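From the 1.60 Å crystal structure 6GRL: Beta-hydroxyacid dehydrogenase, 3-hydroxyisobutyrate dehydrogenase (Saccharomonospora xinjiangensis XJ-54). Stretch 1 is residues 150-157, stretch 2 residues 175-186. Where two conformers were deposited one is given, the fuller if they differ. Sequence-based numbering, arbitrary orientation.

Stretch 1, residues 150-157: LSFSGSRS
Stretch 2, residues 175-186: HGEDAGLAAVEF

A strand packs against a loop and the start of a helix, held by two backbone hydrogen bonds, a buried serine and a salt bridge at one end. The strand enters from earlier in the chain; L181 onward is helical. Their axes approach to 7.0 Å, with N-to-C directions 144° apart. The CA atoms of F152 and A182 lie 5.3 Å apart, those of G154 and A179 4.2 Å.

Strand residues 150-153 are extended, with phi/psi from -129/134 at L150 to -146/157 at S153. H175 N donates to F152 O at 2.8 Å, and G154 N to G176 O at 3.0 Å, the latter nearly straight at 170°. E177 CA also makes a CA-H...O contact with G154 O at 3.2 Å. G154 (133/-160) and G176 (147/179) adopt backbone angles that call for glycine. A CB on G176 would also clash with L181 CD1.

S153 has the largest covered area. It points toward stretch 2 in rotamer p (chi1 48°). Its OG donates to A179 O at 2.8 Å and accepts from A182 N at 2.9 Å, so one hydroxyl ties the strand to the turn and the first helical turn. D178 to L181 form a type I turn, with L181 N to D178 O at 3.0 Å. D178 (chi1 t) makes a capping bond: its OD1 accepts from G180 N at 3.1 Å.

A182 points toward the strand, its CB 3.5 Å from S151 O. S151 (m) also points across, its OG 3.3 Å from H175 CE1, at the ring edge. H175 has chi1 -82° and chi2 91°.

Beyond the strand, R156 NH2 forms a salt bridge with E177 OE2 at 3.0 Å. R156 has chi1 and chi2 t; E177 has chi1 m and chi2 -91°. R156 N adds a weak hydrogen bond to E177 OE1 at 3.5 Å.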

# COMPACT_ATOMS: atom_id res chain seq x y z
N LEU A 150 -3.96 2.39 -7.34
CA LEU A 150 -3.02 3.40 -6.86
C LEU A 150 -3.69 4.22 -5.76
O LEU A 150 -4.84 4.64 -5.91
CB LEU A 150 -2.56 4.32 -7.99
CG LEU A 150 -1.77 3.68 -9.14
CD1 LEU A 150 -2.70 3.24 -10.27
CD2 LEU A 150 -0.71 4.65 -9.67
N SER A 151 -2.96 4.44 -4.67
CA SER A 151 -3.40 5.29 -3.57
C SER A 151 -2.60 6.58 -3.59
O SER A 151 -1.38 6.55 -3.76
CB SER A 151 -3.23 4.58 -2.22
OG SER A 151 -4.03 3.42 -2.14
N PHE A 152 -3.28 7.71 -3.41
CA PHE A 152 -2.64 9.01 -3.47
C PHE A 152 -2.95 9.84 -2.24
O PHE A 152 -4.03 9.71 -1.64
CB PHE A 152 -3.06 9.79 -4.73
CG PHE A 152 -2.49 9.24 -6.00
CD1 PHE A 152 -1.22 9.60 -6.41
CD2 PHE A 152 -3.22 8.35 -6.77
CE1 PHE A 152 -0.69 9.09 -7.58
CE2 PHE A 152 -2.69 7.84 -7.94
CZ PHE A 152 -1.43 8.21 -8.35
N SER A 153 -2.00 10.68 -1.86
CA SER A 153 -2.19 11.65 -0.79
C SER A 153 -1.41 12.91 -1.12
O SER A 153 -0.44 12.88 -1.89
CB SER A 153 -1.77 11.07 0.57
OG SER A 153 -0.49 10.46 0.50
N GLY A 154 -1.84 14.02 -0.53
CA GLY A 154 -1.27 15.32 -0.79
C GLY A 154 -2.36 16.33 -1.04
O GLY A 154 -3.52 16.11 -0.66
N SER A 155 -1.99 17.43 -1.69
CA SER A 155 -2.94 18.50 -1.95
C SER A 155 -4.14 17.99 -2.74
O SER A 155 -3.98 17.35 -3.78
CB SER A 155 -2.26 19.64 -2.71
OG SER A 155 -3.22 20.48 -3.32
N ARG A 156 -5.34 18.27 -2.23
CA ARG A 156 -6.56 17.82 -2.89
C ARG A 156 -6.74 18.51 -4.24
O ARG A 156 -7.24 17.89 -5.19
CB ARG A 156 -7.77 18.07 -2.00
CG ARG A 156 -8.96 17.19 -2.31
CD ARG A 156 -10.13 17.49 -1.39
NE ARG A 156 -10.35 16.42 -0.42
CZ ARG A 156 -9.94 16.46 0.85
NH1 ARG A 156 -10.18 15.44 1.66
NH2 ARG A 156 -9.29 17.53 1.30
N SER A 157 -6.36 19.79 -4.34
CA SER A 157 -6.50 20.50 -5.60
C SER A 157 -5.62 19.90 -6.68
O SER A 157 -6.03 19.80 -7.85
CB SER A 157 -6.17 21.98 -5.40
OG SER A 157 -4.80 22.16 -5.08
N HIS A 175 -6.60 9.76 -0.41
CA HIS A 175 -6.67 9.44 1.01
C HIS A 175 -6.62 10.64 1.94
O HIS A 175 -6.98 10.50 3.11
CB HIS A 175 -5.53 8.47 1.39
CG HIS A 175 -5.84 7.04 1.08
ND1 HIS A 175 -5.51 6.45 -0.12
CD2 HIS A 175 -6.46 6.08 1.81
CE1 HIS A 175 -5.90 5.19 -0.12
NE2 HIS A 175 -6.48 4.94 1.04
N GLY A 176 -6.20 11.81 1.47
CA GLY A 176 -6.26 13.00 2.29
C GLY A 176 -5.11 13.94 1.99
O GLY A 176 -4.25 13.67 1.16
N GLU A 177 -5.12 15.07 2.71
CA GLU A 177 -4.15 16.13 2.48
C GLU A 177 -2.77 15.76 3.02
O GLU A 177 -1.76 16.16 2.43
CB GLU A 177 -4.63 17.43 3.12
CG GLU A 177 -5.98 17.91 2.61
CD GLU A 177 -5.85 18.84 1.42
OE1 GLU A 177 -4.70 19.19 1.06
OE2 GLU A 177 -6.89 19.23 0.84
N ASP A 178 -2.72 15.03 4.13
CA ASP A 178 -1.45 14.58 4.68
C ASP A 178 -0.69 13.77 3.64
O ASP A 178 -1.14 12.69 3.24
CB ASP A 178 -1.70 13.76 5.95
CG ASP A 178 -0.42 13.27 6.62
OD1 ASP A 178 0.69 13.58 6.14
OD2 ASP A 178 -0.53 12.57 7.64
N ALA A 179 0.46 14.29 3.21
CA ALA A 179 1.21 13.66 2.12
C ALA A 179 1.64 12.24 2.44
O ALA A 179 1.88 11.46 1.52
CB ALA A 179 2.43 14.51 1.77
N GLY A 180 1.73 11.88 3.72
CA GLY A 180 2.14 10.54 4.10
C GLY A 180 1.05 9.50 4.17
O GLY A 180 1.34 8.34 4.48
N LEU A 181 -0.20 9.86 3.87
CA LEU A 181 -1.31 8.94 4.08
C LEU A 181 -1.28 7.76 3.11
O LEU A 181 -1.67 6.65 3.49
CB LEU A 181 -2.65 9.67 3.96
CG LEU A 181 -3.03 10.53 5.17
CD1 LEU A 181 -4.30 11.31 4.91
CD2 LEU A 181 -3.16 9.66 6.42
N ALA A 182 -0.83 7.97 1.87
CA ALA A 182 -0.73 6.86 0.94
C ALA A 182 0.31 5.85 1.41
O ALA A 182 0.12 4.63 1.27
CB ALA A 182 -0.38 7.37 -0.46
N ALA A 183 1.41 6.33 1.98
CA ALA A 183 2.42 5.44 2.54
C ALA A 183 1.89 4.71 3.77
O ALA A 183 2.21 3.54 3.99
CB ALA A 183 3.68 6.22 2.88
N VAL A 184 1.08 5.39 4.59
CA VAL A 184 0.44 4.74 5.73
C VAL A 184 -0.47 3.62 5.24
O VAL A 184 -0.43 2.49 5.76
CB VAL A 184 -0.34 5.76 6.57
CG1 VAL A 184 -1.16 5.05 7.64
CG2 VAL A 184 0.60 6.76 7.20
N GLU A 185 -1.29 3.90 4.23
CA GLU A 185 -2.21 2.90 3.70
C GLU A 185 -1.44 1.68 3.18
O GLU A 185 -1.81 0.54 3.47
CB GLU A 185 -3.05 3.51 2.58
CG GLU A 185 -4.12 2.59 2.02
CD GLU A 185 -5.36 2.54 2.89
OE1 GLU A 185 -5.57 3.47 3.69
OE2 GLU A 185 -6.14 1.57 2.75
N PHE A 186 -0.37 1.92 2.43
CA PHE A 186 0.39 0.82 1.85
C PHE A 186 1.02 -0.05 2.92
O PHE A 186 0.85 -1.28 2.93
CB PHE A 186 1.46 1.37 0.90
CG PHE A 186 2.20 0.30 0.14
CD1 PHE A 186 1.70 -0.19 -1.06
CD2 PHE A 186 3.40 -0.20 0.61
CE1 PHE A 186 2.38 -1.17 -1.76
CE2 PHE A 186 4.08 -1.18 -0.09
CZ PHE A 186 3.57 -1.67 -1.27